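Local coordinates for protein Non-ribosomal peptide synthetase (PDB 6VTJ) that probably holds a peptide thioester on a phosphopantetheine-bearing carrier domain and releases it reductively through a Rossmann-type reductase domain, at residues I97-Y103 against F297-R301; H141-F146 against A370-L374; S217-V221 against R232-D236; T225-F231 against K291-S295. The contacts are given in a common frame with arbitrary orientation. Residue numbers count along the deposited sequence, not the author numbering.

Overall arrangement
Follow the chain from the carrier domain and contact 1 opens first, at 97-103; it closes only at 297-301 on helix 291-308. Contact 2 opens within that loop, on helix 137-149 after the first strand of the Rossmann sheet, and closes beyond it on helix 366-376, so the two cross. Contacts 3 and 4 lie inside both loops and cross each other: 217-221 returns to 232-236, while 225-231 reaches 291-295. They share helix 229-246 and touch, with centres about 9 Å apart. Contacts 1 and 4 share helix 291-308. Contact 2 lies farther off, touching contact 3 through I142 and S217; contact 1 also packs on contact 3, L298 against V235.

Contact 1. Residues I97-Y103 against F297-R301; sequences IIKNYNY and FLAER
An arginine stacked on a tyrosine ring and hydrogen-bonded at its edge to a helix end joins the short helix 94-99 to helix 291-308 of the reductase. Residues 97-99 finish the first helix; N100 leaves helical geometry as the centre of an inverse gamma turn, Y101 is extended, and Y103 takes the N-cap position of the next helix. The 297-301 segment is helical throughout. CA atoms of I98 and L298 lie 7.6 Å apart, those of Y103 and R301 8.9 Å. R301 points toward the turn with chi1 and chi2 t and chi3 p. R301 NH1 donates to I97 O (2.9 Å) and to Y103 OH (2.9 Å), while NH2 adds a weak bond to I97 O (3.3 Å). Y103 OH donates to I98 O at 2.7 Å. The guanidinium of R301 lies flat on the Y101 ring, centres 4.1 Å apart and planes at 9°, an off-centre cation-pi stack; R301 CD sits over the ring centroid at 3.6 Å as a CH-pi contact. Beyond the stack, Y101 OH bonds Q305. Next to the polar group, I98 CG1 meets F297 CE1 (4.0 Å) and L298 CD2 (4.2 Å), and I97 CG2 reaches L298 CD2 at 4.0 Å. R301 combines a planar cation-pi stack with edge-on hydrogen bonds to the last turn of helix 94-99 and the N-cap of helix 104-111.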
loop_
_atom_site.group_PDB
_atom_site.type_symbol
_atom_site.label_atom_id
_atom_site.label_comp_id
_atom_site.label_asym_id
_atom_site.label_seq_id
_atom_site.Cartn_x
_atom_site.Cartn_y
_atom_site.Cartn_z
ATOM N N ILE A 97 -0.382 10.484 19.512
ATOM C CA ILE A 97 -1.436 9.480 19.395
ATOM C C ILE A 97 -0.842 8.074 19.470
ATOM O O ILE A 97 -1.386 7.191 20.143
ATOM C CB ILE A 97 -2.245 9.711 18.101
ATOM C CG1 ILE A 97 -3.018 11.023 18.218
ATOM C CG2 ILE A 97 -3.229 8.594 17.868
ATOM C CD1 ILE A 97 -3.599 11.498 16.915
ATOM N N ILE A 98 0.313 7.862 18.835
ATOM C CA ILE A 98 0.921 6.537 18.802
ATOM C C ILE A 98 1.404 6.136 20.190
ATOM O O ILE A 98 1.123 5.027 20.669
ATOM C CB ILE A 98 2.065 6.510 17.775
ATOM C CG1 ILE A 98 1.497 6.388 16.360
ATOM C CG2 ILE A 98 3.025 5.375 18.066
ATOM C CD1 ILE A 98 2.404 6.996 15.316
ATOM N N LYS A 99 2.120 7.040 20.869
ATOM C CA LYS A 99 2.762 6.701 22.134
ATOM C C LYS A 99 1.831 6.800 23.340
ATOM O O LYS A 99 2.125 6.196 24.377
ATOM C CB LYS A 99 3.984 7.596 22.353
ATOM C CG LYS A 99 5.121 7.327 21.382
ATOM C CD LYS A 99 6.196 8.386 21.514
ATOM C CE LYS A 99 7.411 8.071 20.652
ATOM N NZ LYS A 99 8.194 9.308 20.334
ATOM N N ASN A 100 0.719 7.529 23.238
ATOM C CA ASN A 100 -0.176 7.717 24.383
ATOM C C ASN A 100 -1.196 6.584 24.392
ATOM O O ASN A 100 -2.372 6.748 24.061
ATOM C CB ASN A 100 -0.855 9.078 24.330
ATOM C CG ASN A 100 -1.875 9.252 25.431
ATOM O OD1 ASN A 100 -1.588 8.985 26.606
ATOM N ND2 ASN A 100 -3.085 9.677 25.060
ATOM N N TYR A 101 -0.731 5.408 24.798
ATOM C CA TYR A 101 -1.536 4.205 24.662
ATOM C C TYR A 101 -0.907 3.118 25.506
ATOM O O TYR A 101 0.321 3.029 25.607
ATOM C CB TYR A 101 -1.628 3.760 23.192
ATOM C CG TYR A 101 -2.804 2.849 22.878
ATOM C CD1 TYR A 101 -4.037 3.375 22.506
ATOM C CD2 TYR A 101 -2.673 1.476 22.932
ATOM C CE1 TYR A 101 -5.107 2.550 22.207
ATOM C CE2 TYR A 101 -3.744 0.638 22.640
ATOM C CZ TYR A 101 -4.956 1.182 22.281
ATOM O OH TYR A 101 -6.017 0.359 21.993
ATOM N N ASN A 102 -1.758 2.309 26.117
ATOM C CA ASN A 102 -1.342 1.137 26.869
ATOM C C ASN A 102 -1.531 -0.085 25.971
ATOM O O ASN A 102 -2.661 -0.513 25.727
ATOM C CB ASN A 102 -2.154 1.026 28.159
ATOM C CG ASN A 102 -1.555 0.040 29.138
ATOM O OD1 ASN A 102 -1.012 -0.998 28.738
ATOM N ND2 ASN A 102 -1.662 0.344 30.431
ATOM N N TYR A 103 -0.432 -0.648 25.480
ATOM C CA TYR A 103 -0.495 -1.787 24.569
ATOM C C TYR A 103 -0.542 -3.137 25.285
ATOM O O TYR A 103 -0.348 -4.165 24.638
ATOM C CB TYR A 103 0.694 -1.753 23.603
ATOM C CG TYR A 103 0.638 -0.598 22.620
ATOM C CD1 TYR A 103 -0.044 -0.720 21.410
ATOM C CD2 TYR A 103 1.257 0.612 22.900
ATOM C CE1 TYR A 103 -0.101 0.332 20.504
ATOM C CE2 TYR A 103 1.194 1.685 21.996
ATOM C CZ TYR A 103 0.514 1.530 20.801
ATOM O OH TYR A 103 0.445 2.575 19.907
ATOM N N PHE A 297 -1.094 1.546 10.632
ATOM C CA PHE A 297 -0.800 1.136 11.998
ATOM C C PHE A 297 -1.934 1.516 12.943
ATOM O O PHE A 297 -2.331 0.717 13.808
ATOM C CB PHE A 297 0.518 1.764 12.461
ATOM C CG PHE A 297 0.761 1.632 13.941
ATOM C CD1 PHE A 297 0.302 2.611 14.834
ATOM C CD2 PHE A 297 1.437 0.530 14.447
ATOM C CE1 PHE A 297 0.505 2.484 16.204
ATOM C CE2 PHE A 297 1.655 0.401 15.820
ATOM C CZ PHE A 297 1.185 1.389 16.703
ATOM N N LEU A 298 -2.447 2.745 12.814
ATOM C CA LEU A 298 -3.542 3.186 13.681
ATOM C C LEU A 298 -4.790 2.350 13.435
ATOM O O LEU A 298 -5.533 2.023 14.371
ATOM C CB LEU A 298 -3.828 4.677 13.448
ATOM C CG LEU A 298 -2.724 5.659 13.883
ATOM C CD1 LEU A 298 -3.048 7.101 13.469
ATOM C CD2 LEU A 298 -2.484 5.569 15.397
ATOM N N ALA A 299 -5.024 1.967 12.181
ATOM C CA ALA A 299 -6.134 1.071 11.897
ATOM C C ALA A 299 -5.951 -0.292 12.571
ATOM O O ALA A 299 -6.895 -0.832 13.164
ATOM C CB ALA A 299 -6.285 0.932 10.391
ATOM N N GLU A 300 -4.741 -0.859 12.497
ATOM C CA GLU A 300 -4.475 -2.140 13.147
ATOM C C GLU A 300 -4.751 -2.049 14.636
ATOM O O GLU A 300 -5.353 -2.951 15.226
ATOM C CB GLU A 300 -3.024 -2.578 12.905
ATOM C CG GLU A 300 -2.766 -3.222 11.529
ATOM C CD GLU A 300 -1.452 -4.001 11.446
ATOM O OE1 GLU A 300 -0.902 -4.375 12.501
ATOM O OE2 GLU A 300 -0.978 -4.265 10.316
ATOM N N ARG A 301 -4.279 -0.974 15.266
ATOM C CA ARG A 301 -4.501 -0.807 16.701
ATOM C C ARG A 301 -5.986 -0.691 17.030
ATOM O O ARG A 301 -6.444 -1.238 18.036
ATOM C CB ARG A 301 -3.753 0.417 17.211
ATOM C CG ARG A 301 -3.725 0.537 18.726
ATOM C CD ARG A 301 -2.878 1.734 19.133
ATOM N NE ARG A 301 -3.588 2.986 18.913
ATOM C CZ ARG A 301 -3.113 4.187 19.226
ATOM N NH1 ARG A 301 -1.902 4.318 19.762
ATOM N NH2 ARG A 301 -3.853 5.262 18.993
#

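Contact 2. Residues H141-F146 against A370-L374; sequences HILYEF and AKGIL
This is a buried helix-helix contact in the reductase's Rossmann domain, between helix 137-149, which follows the first strand of the sheet and a glycine-rich turn, and helix 366-376. Both segments are helical from end to end. Their axes come within 8.9 Å and cross at -66°, and the closest backbone point is I142 against A370, CA to CA 4.7 Å. A370 makes that approach possible: its small CB, pointing toward the partner, settles 3.4 Å from H141 O, 3.6 Å from I142 N and 3.7 Å from E145 CG. One turn on, L374 (m, t) packs against the other helix, with CD1 3.5 Å from F146 N and 3.7 Å from E145 CB. I142, also m and t, sends its CD1 to I373 CD1 at 3.9 Å and its CG2 to L374 CD2 at 4.3 Å. E145, with chi1 and chi2 both m, folds over the flank, so that OE1 lies 3.2 Å from K371 CG. The joint is thus held by apolar and van der Waals packing. Behind it, I142 and F146 also rest on strand 129-132 and L143 on strand 154-158, while L126 touches both F146 and L374 from the loop before the sheet.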
loop_
_atom_site.group_PDB
_atom_site.type_symbol
_atom_site.label_atom_id
_atom_site.label_comp_id
_atom_site.label_asym_id
_atom_site.label_seq_id
_atom_site.Cartn_x
_atom_site.Cartn_y
_atom_site.Cartn_z
ATOM N N HIS A 141 -10.467 -8.550 -7.022
ATOM C CA HIS A 141 -10.025 -9.931 -7.074
ATOM C C HIS A 141 -10.492 -10.728 -5.876
ATOM O O HIS A 141 -10.709 -11.937 -5.997
ATOM C CB HIS A 141 -8.514 -9.959 -7.217
ATOM C CG HIS A 141 -8.064 -9.612 -8.598
ATOM N ND1 HIS A 141 -7.654 -8.345 -8.950
ATOM C CD2 HIS A 141 -8.022 -10.354 -9.732
ATOM C CE1 HIS A 141 -7.336 -8.331 -10.235
ATOM N NE2 HIS A 141 -7.566 -9.534 -10.735
ATOM N N ILE A 142 -10.669 -10.074 -4.720
ATOM C CA ILE A 142 -11.388 -10.723 -3.623
ATOM C C ILE A 142 -12.806 -11.083 -4.065
ATOM O O ILE A 142 -13.300 -12.174 -3.776
ATOM C CB ILE A 142 -11.405 -9.839 -2.364
ATOM C CG1 ILE A 142 -9.983 -9.668 -1.793
ATOM C CG2 ILE A 142 -12.392 -10.415 -1.328
ATOM C CD1 ILE A 142 -9.877 -8.722 -0.590
ATOM N N LEU A 143 -13.479 -10.176 -4.780
ATOM C CA LEU A 143 -14.831 -10.476 -5.244
ATOM C C LEU A 143 -14.812 -11.629 -6.245
ATOM O O LEU A 143 -15.648 -12.546 -6.185
ATOM C CB LEU A 143 -15.455 -9.225 -5.863
ATOM C CG LEU A 143 -16.678 -9.404 -6.765
ATOM C CD1 LEU A 143 -17.817 -9.979 -5.948
ATOM C CD2 LEU A 143 -17.088 -8.079 -7.384
ATOM N N TYR A 144 -13.874 -11.586 -7.183
ATOM C CA TYR A 144 -13.684 -12.690 -8.119
ATOM C C TYR A 144 -13.531 -14.026 -7.396
ATOM O O TYR A 144 -14.282 -14.973 -7.654
ATOM C CB TYR A 144 -12.465 -12.413 -8.982
ATOM C CG TYR A 144 -12.229 -13.448 -10.051
ATOM C CD1 TYR A 144 -13.021 -13.482 -11.190
ATOM C CD2 TYR A 144 -11.211 -14.384 -9.926
ATOM C CE1 TYR A 144 -12.818 -14.415 -12.170
ATOM C CE2 TYR A 144 -10.994 -15.322 -10.906
ATOM C CZ TYR A 144 -11.801 -15.333 -12.033
ATOM O OH TYR A 144 -11.606 -16.270 -13.024
ATOM N N GLU A 145 -12.574 -14.114 -6.466
ATOM C CA GLU A 145 -12.344 -15.387 -5.792
ATOM C C GLU A 145 -13.530 -15.793 -4.933
ATOM O O GLU A 145 -13.792 -16.993 -4.766
ATOM C CB GLU A 145 -11.082 -15.338 -4.929
ATOM C CG GLU A 145 -9.789 -15.163 -5.706
ATOM C CD GLU A 145 -9.479 -16.323 -6.658
ATOM O OE1 GLU A 145 -9.859 -17.487 -6.360
ATOM O OE2 GLU A 145 -8.841 -16.053 -7.708
ATOM N N PHE A 146 -14.252 -14.830 -4.363
ATOM C CA PHE A 146 -15.417 -15.193 -3.566
ATOM C C PHE A 146 -16.472 -15.840 -4.450
ATOM O O PHE A 146 -17.044 -16.873 -4.098
ATOM C CB PHE A 146 -15.989 -13.968 -2.847
ATOM C CG PHE A 146 -17.149 -14.290 -1.941
ATOM C CD1 PHE A 146 -18.445 -14.371 -2.446
ATOM C CD2 PHE A 146 -16.944 -14.545 -0.590
ATOM C CE1 PHE A 146 -19.520 -14.686 -1.604
ATOM C CE2 PHE A 146 -18.016 -14.860 0.252
ATOM C CZ PHE A 146 -19.302 -14.929 -0.259
ATOM N N ALA A 370 -5.786 -12.698 -3.087
ATOM C CA ALA A 370 -7.214 -12.790 -2.764
ATOM C C ALA A 370 -7.595 -14.191 -2.267
ATOM O O ALA A 370 -8.366 -14.328 -1.299
ATOM C CB ALA A 370 -8.054 -12.397 -3.982
ATOM N N LYS A 371 -7.076 -15.239 -2.917
ATOM C CA LYS A 371 -7.291 -16.593 -2.403
ATOM C C LYS A 371 -6.807 -16.731 -0.963
ATOM O O LYS A 371 -7.489 -17.329 -0.125
ATOM C CB LYS A 371 -6.580 -17.625 -3.276
ATOM C CG LYS A 371 -7.160 -17.807 -4.659
ATOM C CD LYS A 371 -6.511 -18.996 -5.332
ATOM C CE LYS A 371 -6.587 -18.908 -6.843
ATOM N NZ LYS A 371 -5.965 -20.126 -7.457
ATOM N N GLY A 372 -5.627 -16.195 -0.659
ATOM C CA GLY A 372 -5.100 -16.315 0.687
ATOM C C GLY A 372 -5.883 -15.519 1.711
ATOM O O GLY A 372 -5.972 -15.924 2.877
ATOM N N ILE A 373 -6.455 -14.382 1.301
ATOM C CA ILE A 373 -7.296 -13.607 2.212
ATOM C C ILE A 373 -8.543 -14.398 2.555
ATOM O O ILE A 373 -8.945 -14.498 3.722
ATOM C CB ILE A 373 -7.639 -12.241 1.596
ATOM C CG1 ILE A 373 -6.436 -11.307 1.727
ATOM C CG2 ILE A 373 -8.867 -11.630 2.260
ATOM C CD1 ILE A 373 -6.474 -10.156 0.746
ATOM N N LEU A 374 -9.158 -15.000 1.538
ATOM C CA LEU A 374 -10.345 -15.801 1.788
ATOM C C LEU A 374 -10.034 -17.005 2.667
ATOM O O LEU A 374 -10.851 -17.382 3.512
ATOM C CB LEU A 374 -10.964 -16.238 0.465
ATOM C CG LEU A 374 -11.586 -15.085 -0.308
ATOM C CD1 LEU A 374 -12.358 -15.624 -1.511
ATOM C CD2 LEU A 374 -12.492 -14.244 0.589
#

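Contact 3. Residues S217-V221 against R232-D236; sequences SAALV and RVNVD. With PNS (4'-phosphopantetheine), chain B.
L220, V233 and N234 carry this contact. The 217-221 segment is the irregular chain leaving strand 213-216, nearly extended at A219 and L220; the 232-236 segment is helical, widened into a pi-type turn. A219 and N234 are the nearest pair, CA to CA 5.4 Å. N234, chi1 m and chi2 near 4°, treats the loop's main chain as a strand neighbour would: its OD1 accepts from L220 N at 2.8 Å, and its ND2 donates to L220 O at 3.0 Å. ND2 also bonds S295 of the next helix. V233 (chi1 t) points toward the loop, placing CG1 3.8 Å from L220 N and 4.0 Å from A219 CA, with L220 CB 4.4 Å from V233 CB. A water donates to A218 O (2.7 Å) and V233 O (3.0 Å), bridging the two backbones. Just past L220, the CA-to-CB bond of V221 points away from the helix, and V221 O receives a weak hydrogen bond from N41 of the phosphopantetheine at 3.5 Å. An asparagine in a widened helical turn, pairing with the loop after the fourth Rossmann strand, resembles the conserved helix asparagine of short-chain dehydrogenases/reductases, here next to the bound 4'-phosphopantetheine.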
loop_
_atom_site.group_PDB
_atom_site.type_symbol
_atom_site.label_atom_id
_atom_site.label_comp_id
_atom_site.label_asym_id
_atom_site.label_seq_id
_atom_site.Cartn_x
_atom_site.Cartn_y
_atom_site.Cartn_z
ATOM N N SER A 217 -10.906 -3.886 2.448
ATOM C CA SER A 217 -9.783 -3.641 1.563
ATOM C C SER A 217 -9.796 -2.234 0.996
ATOM O O SER A 217 -8.849 -1.862 0.306
ATOM C CB SER A 217 -9.754 -4.667 0.421
ATOM O OG SER A 217 -10.694 -4.318 -0.580
ATOM N N ALA A 218 -10.830 -1.433 1.273
ATOM C CA ALA A 218 -10.787 -0.033 0.881
ATOM C C ALA A 218 -9.654 0.647 1.623
ATOM O O ALA A 218 -9.529 0.503 2.843
ATOM C CB ALA A 218 -12.103 0.681 1.194
ATOM N N ALA A 219 -8.847 1.398 0.881
ATOM C CA ALA A 219 -7.671 2.102 1.367
ATOM C C ALA A 219 -7.241 3.124 0.329
ATOM O O ALA A 219 -7.408 2.909 -0.876
ATOM C CB ALA A 219 -6.507 1.150 1.633
ATOM N N LEU A 220 -6.636 4.211 0.806
ATOM C CA LEU A 220 -5.898 5.139 -0.048
ATOM C C LEU A 220 -4.417 4.799 0.116
ATOM O O LEU A 220 -3.854 4.998 1.194
ATOM C CB LEU A 220 -6.231 6.587 0.331
ATOM C CG LEU A 220 -5.244 7.710 0.018
ATOM C CD1 LEU A 220 -5.018 7.725 -1.464
ATOM C CD2 LEU A 220 -5.860 9.012 0.421
ATOM N N VAL A 221 -3.798 4.227 -0.929
ATOM C CA VAL A 221 -2.452 3.674 -0.800
ATOM C C VAL A 221 -1.406 4.613 -1.404
ATOM O O VAL A 221 -0.410 4.161 -1.976
ATOM C CB VAL A 221 -2.359 2.253 -1.412
ATOM C CG1 VAL A 221 -3.444 1.359 -0.830
ATOM C CG2 VAL A 221 -2.465 2.247 -2.936
ATOM N N ARG A 232 -8.711 9.798 6.845
ATOM C CA ARG A 232 -10.158 9.606 6.843
ATOM C C ARG A 232 -10.519 8.250 6.252
ATOM O O ARG A 232 -11.385 7.544 6.782
ATOM C CB ARG A 232 -10.860 10.713 6.046
ATOM C CG ARG A 232 -10.817 12.092 6.666
ATOM C CD ARG A 232 -11.994 12.311 7.577
ATOM N NE ARG A 232 -13.252 12.387 6.839
ATOM C CZ ARG A 232 -14.302 11.600 7.075
ATOM N NH1 ARG A 232 -14.240 10.662 8.026
ATOM N NH2 ARG A 232 -15.413 11.746 6.355
ATOM N N VAL A 233 -9.889 7.889 5.134
ATOM C CA VAL A 233 -10.199 6.609 4.501
ATOM C C VAL A 233 -9.595 5.460 5.300
ATOM O O VAL A 233 -10.270 4.471 5.603
ATOM C CB VAL A 233 -9.711 6.579 3.042
ATOM C CG1 VAL A 233 -9.943 5.196 2.429
ATOM C CG2 VAL A 233 -10.401 7.649 2.213
ATOM N N ASN A 234 -8.315 5.580 5.665
ATOM C CA ASN A 234 -7.583 4.453 6.219
ATOM C C ASN A 234 -7.802 4.262 7.713
ATOM O O ASN A 234 -7.572 3.160 8.214
ATOM C CB ASN A 234 -6.102 4.629 5.930
ATOM C CG ASN A 234 -5.792 4.503 4.464
ATOM O OD1 ASN A 234 -6.702 4.352 3.644
ATOM N ND2 ASN A 234 -4.508 4.570 4.112
ATOM N N VAL A 235 -8.238 5.292 8.438
ATOM C CA VAL A 235 -8.442 5.128 9.874
ATOM C C VAL A 235 -9.917 5.283 10.225
ATOM O O VAL A 235 -10.521 4.366 10.798
ATOM C CB VAL A 235 -7.595 6.110 10.699
ATOM C CG1 VAL A 235 -7.820 5.843 12.169
ATOM C CG2 VAL A 235 -6.131 5.969 10.368
ATOM N N ASP A 236 -10.504 6.446 9.908
ATOM C CA ASP A 236 -11.909 6.671 10.246
ATOM C C ASP A 236 -12.807 5.632 9.582
ATOM O O ASP A 236 -13.817 5.221 10.160
ATOM C CB ASP A 236 -12.350 8.079 9.834
ATOM C CG ASP A 236 -11.608 9.202 10.597
ATOM O OD1 ASP A 236 -10.996 8.952 11.659
ATOM O OD2 ASP A 236 -11.626 10.356 10.111
HETATM O O23 PNS B . -0.931 12.411 -5.500
HETATM P P24 PNS B . 0.057 12.077 -6.519
HETATM O O26 PNS B . -0.437 11.683 -7.809
HETATM O O27 PNS B . 0.713 10.788 -6.003
HETATM C C28 PNS B . 1.934 10.317 -6.493
HETATM C C29 PNS B . 2.545 9.238 -5.614
HETATM C C30 PNS B . 3.797 8.747 -6.282
HETATM C C31 PNS B . 2.928 9.833 -4.270
HETATM C C32 PNS B . 1.547 8.068 -5.482
HETATM O O33 PNS B . 1.055 7.758 -6.756
HETATM C C34 PNS B . 2.141 6.846 -4.805
HETATM O O35 PNS B . 2.467 6.932 -3.664
HETATM N N36 PNS B . 2.273 5.720 -5.507
HETATM C C37 PNS B . 2.757 4.474 -5.008
HETATM C C38 PNS B . 1.685 3.595 -4.408
HETATM C C39 PNS B . 2.169 2.203 -4.167
HETATM O O40 PNS B . 2.876 1.645 -4.937
HETATM N N41 PNS B . 1.749 1.658 -3.073
HETATM O O HOH W 1 -9.542 1.599 5.286
#

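Contact 4. Residues T225-F231 against K291-S295; sequences TADDYIF and KYVCS
One lysine ammonium group is ringed by four oxygens of the turn ahead of helix 229-246. K291 NZ donates to D227 O at a short 2.5 Å, and adds weak bonds to T225 O (3.2 Å), T225 OG1 (3.4 Å) and D228 OD1 (3.3 Å), the last also a salt bridge. K291 reaches there with chi1 at -97° and chi3 at -126°, both between wells. T225-D228 wind as a loop round its tip, whereas I230-F231 and K291-S295 are helical; CA distances are 7.6 Å for T225-K291, 7.2 Å for I230-Y292 and 5.7 Å for F231-S295. The second helix begins with the Tyr-x-x-x-Lys pattern of short-chain dehydrogenases/reductases, whose tyrosine is Y292, its side chain about 6 Å from the phosphopantetheine at the nearest atoms; K291, just before it, is not the motif lysine. Against Y292 packs I230, chi1 and chi2 t, CD1 3.8 Å from Y292 CB and near the plane of that ring. F231 (chi1 m) brings CE2 to K291 CD and CD1 to S295 CB, each at 3.7 Å, while C294 SG stands at the ring's edge, 4.1 Å from F231 CE1. S295 OG donates to Y292 O (2.9 Å) and bonds N234.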
loop_
_atom_site.group_PDB
_atom_site.type_symbol
_atom_site.label_atom_id
_atom_site.label_comp_id
_atom_site.label_asym_id
_atom_site.label_seq_id
_atom_site.Cartn_x
_atom_site.Cartn_y
_atom_site.Cartn_z
ATOM N N THR A 225 1.240 12.213 0.746
ATOM C CA THR A 225 0.111 13.075 0.431
ATOM C C THR A 225 0.277 14.380 1.185
ATOM O O THR A 225 0.922 14.434 2.236
ATOM C CB THR A 225 -1.249 12.465 0.808
ATOM O OG1 THR A 225 -1.553 12.803 2.166
ATOM C CG2 THR A 225 -1.241 10.948 0.664
ATOM N N ALA A 226 -0.346 15.430 0.650
ATOM C CA ALA A 226 -0.245 16.761 1.230
ATOM C C ALA A 226 -1.314 17.065 2.269
ATOM O O ALA A 226 -1.192 18.076 2.966
ATOM C CB ALA A 226 -0.303 17.829 0.125
ATOM N N ASP A 227 -2.365 16.254 2.385
ATOM C CA ASP A 227 -3.364 16.520 3.419
ATOM C C ASP A 227 -3.735 15.265 4.203
ATOM O O ASP A 227 -3.039 14.249 4.128
ATOM C CB ASP A 227 -4.621 17.152 2.819
ATOM C CG ASP A 227 -5.133 16.415 1.606
ATOM O OD1 ASP A 227 -5.141 15.162 1.608
ATOM O OD2 ASP A 227 -5.562 17.102 0.655
ATOM N N ASP A 228 -4.832 15.316 4.953
ATOM C CA ASP A 228 -5.141 14.259 5.906
ATOM C C ASP A 228 -6.316 13.387 5.483
ATOM O O ASP A 228 -6.875 12.664 6.315
ATOM C CB ASP A 228 -5.380 14.862 7.291
ATOM C CG ASP A 228 -4.080 15.242 7.971
ATOM O OD1 ASP A 228 -3.024 15.083 7.317
ATOM O OD2 ASP A 228 -4.103 15.672 9.146
ATOM N N TYR A 229 -6.702 13.428 4.212
ATOM C CA TYR A 229 -7.780 12.558 3.762
ATOM C C TYR A 229 -7.389 11.088 3.895
ATOM O O TYR A 229 -8.252 10.229 4.151
ATOM C CB TYR A 229 -8.148 12.906 2.320
ATOM C CG TYR A 229 -9.323 12.132 1.775
ATOM C CD1 TYR A 229 -10.600 12.305 2.299
ATOM C CD2 TYR A 229 -9.158 11.232 0.726
ATOM C CE1 TYR A 229 -11.688 11.595 1.800
ATOM C CE2 TYR A 229 -10.239 10.513 0.210
ATOM C CZ TYR A 229 -11.504 10.694 0.749
ATOM O OH TYR A 229 -12.579 9.973 0.232
ATOM N N ILE A 230 -6.091 10.792 3.750
ATOM C CA ILE A 230 -5.602 9.426 3.889
ATOM C C ILE A 230 -6.005 8.852 5.238
ATOM O O ILE A 230 -6.331 7.664 5.348
ATOM C CB ILE A 230 -4.076 9.369 3.677
ATOM C CG1 ILE A 230 -3.587 7.911 3.776
ATOM C CG2 ILE A 230 -3.352 10.260 4.670
ATOM C CD1 ILE A 230 -2.194 7.653 3.180
ATOM N N PHE A 231 -6.012 9.689 6.280
ATOM C CA PHE A 231 -6.444 9.230 7.594
ATOM C C PHE A 231 -7.957 9.055 7.660
ATOM O O PHE A 231 -8.452 8.256 8.469
ATOM C CB PHE A 231 -5.983 10.207 8.679
ATOM C CG PHE A 231 -4.488 10.248 8.875
ATOM C CD1 PHE A 231 -3.824 9.211 9.514
ATOM C CD2 PHE A 231 -3.756 11.340 8.449
ATOM C CE1 PHE A 231 -2.437 9.260 9.704
ATOM C CE2 PHE A 231 -2.390 11.394 8.632
ATOM C CZ PHE A 231 -1.727 10.355 9.260
ATOM N N LYS A 291 3.022 8.791 6.333
ATOM C CA LYS A 291 1.594 8.927 6.621
ATOM C C LYS A 291 0.813 7.650 6.311
ATOM O O LYS A 291 -0.164 7.334 6.999
ATOM C CB LYS A 291 1.019 10.086 5.822
ATOM C CG LYS A 291 0.922 11.394 6.561
ATOM C CD LYS A 291 -0.135 12.254 5.889
ATOM C CE LYS A 291 0.422 13.621 5.526
ATOM N NZ LYS A 291 -0.688 14.491 5.047
ATOM N N TYR A 292 1.210 6.916 5.279
ATOM C CA TYR A 292 0.456 5.729 4.908
ATOM C C TYR A 292 0.711 4.606 5.900
ATOM O O TYR A 292 -0.229 3.962 6.386
ATOM C CB TYR A 292 0.824 5.300 3.494
ATOM C CG TYR A 292 0.331 3.917 3.177
ATOM C CD1 TYR A 292 -1.014 3.687 2.957
ATOM C CD2 TYR A 292 1.205 2.835 3.121
ATOM C CE1 TYR A 292 -1.481 2.423 2.674
ATOM C CE2 TYR A 292 0.751 1.575 2.846
ATOM C CZ TYR A 292 -0.598 1.378 2.624
ATOM O OH TYR A 292 -1.075 0.134 2.358
ATOM N N VAL A 293 1.981 4.373 6.228
ATOM C CA VAL A 293 2.314 3.383 7.244
ATOM C C VAL A 293 1.660 3.741 8.571
ATOM O O VAL A 293 1.137 2.867 9.282
ATOM C CB VAL A 293 3.840 3.260 7.388
ATOM C CG1 VAL A 293 4.177 2.178 8.429
ATOM C CG2 VAL A 293 4.473 2.953 6.040
ATOM N N CYS A 294 1.646 5.031 8.909
ATOM C CA CYS A 294 1.065 5.460 10.174
ATOM C C CYS A 294 -0.433 5.202 10.215
ATOM O O CYS A 294 -0.954 4.689 11.213
ATOM C CB CYS A 294 1.371 6.942 10.427
ATOM S SG CYS A 294 0.586 7.584 11.911
ATOM N N SER A 295 -1.157 5.599 9.162
ATOM C CA SER A 295 -2.598 5.354 9.132
ATOM C C SER A 295 -2.917 3.858 9.205
ATOM O O SER A 295 -3.865 3.451 9.891
ATOM C CB SER A 295 -3.233 5.984 7.883
ATOM O OG SER A 295 -2.793 5.382 6.660
#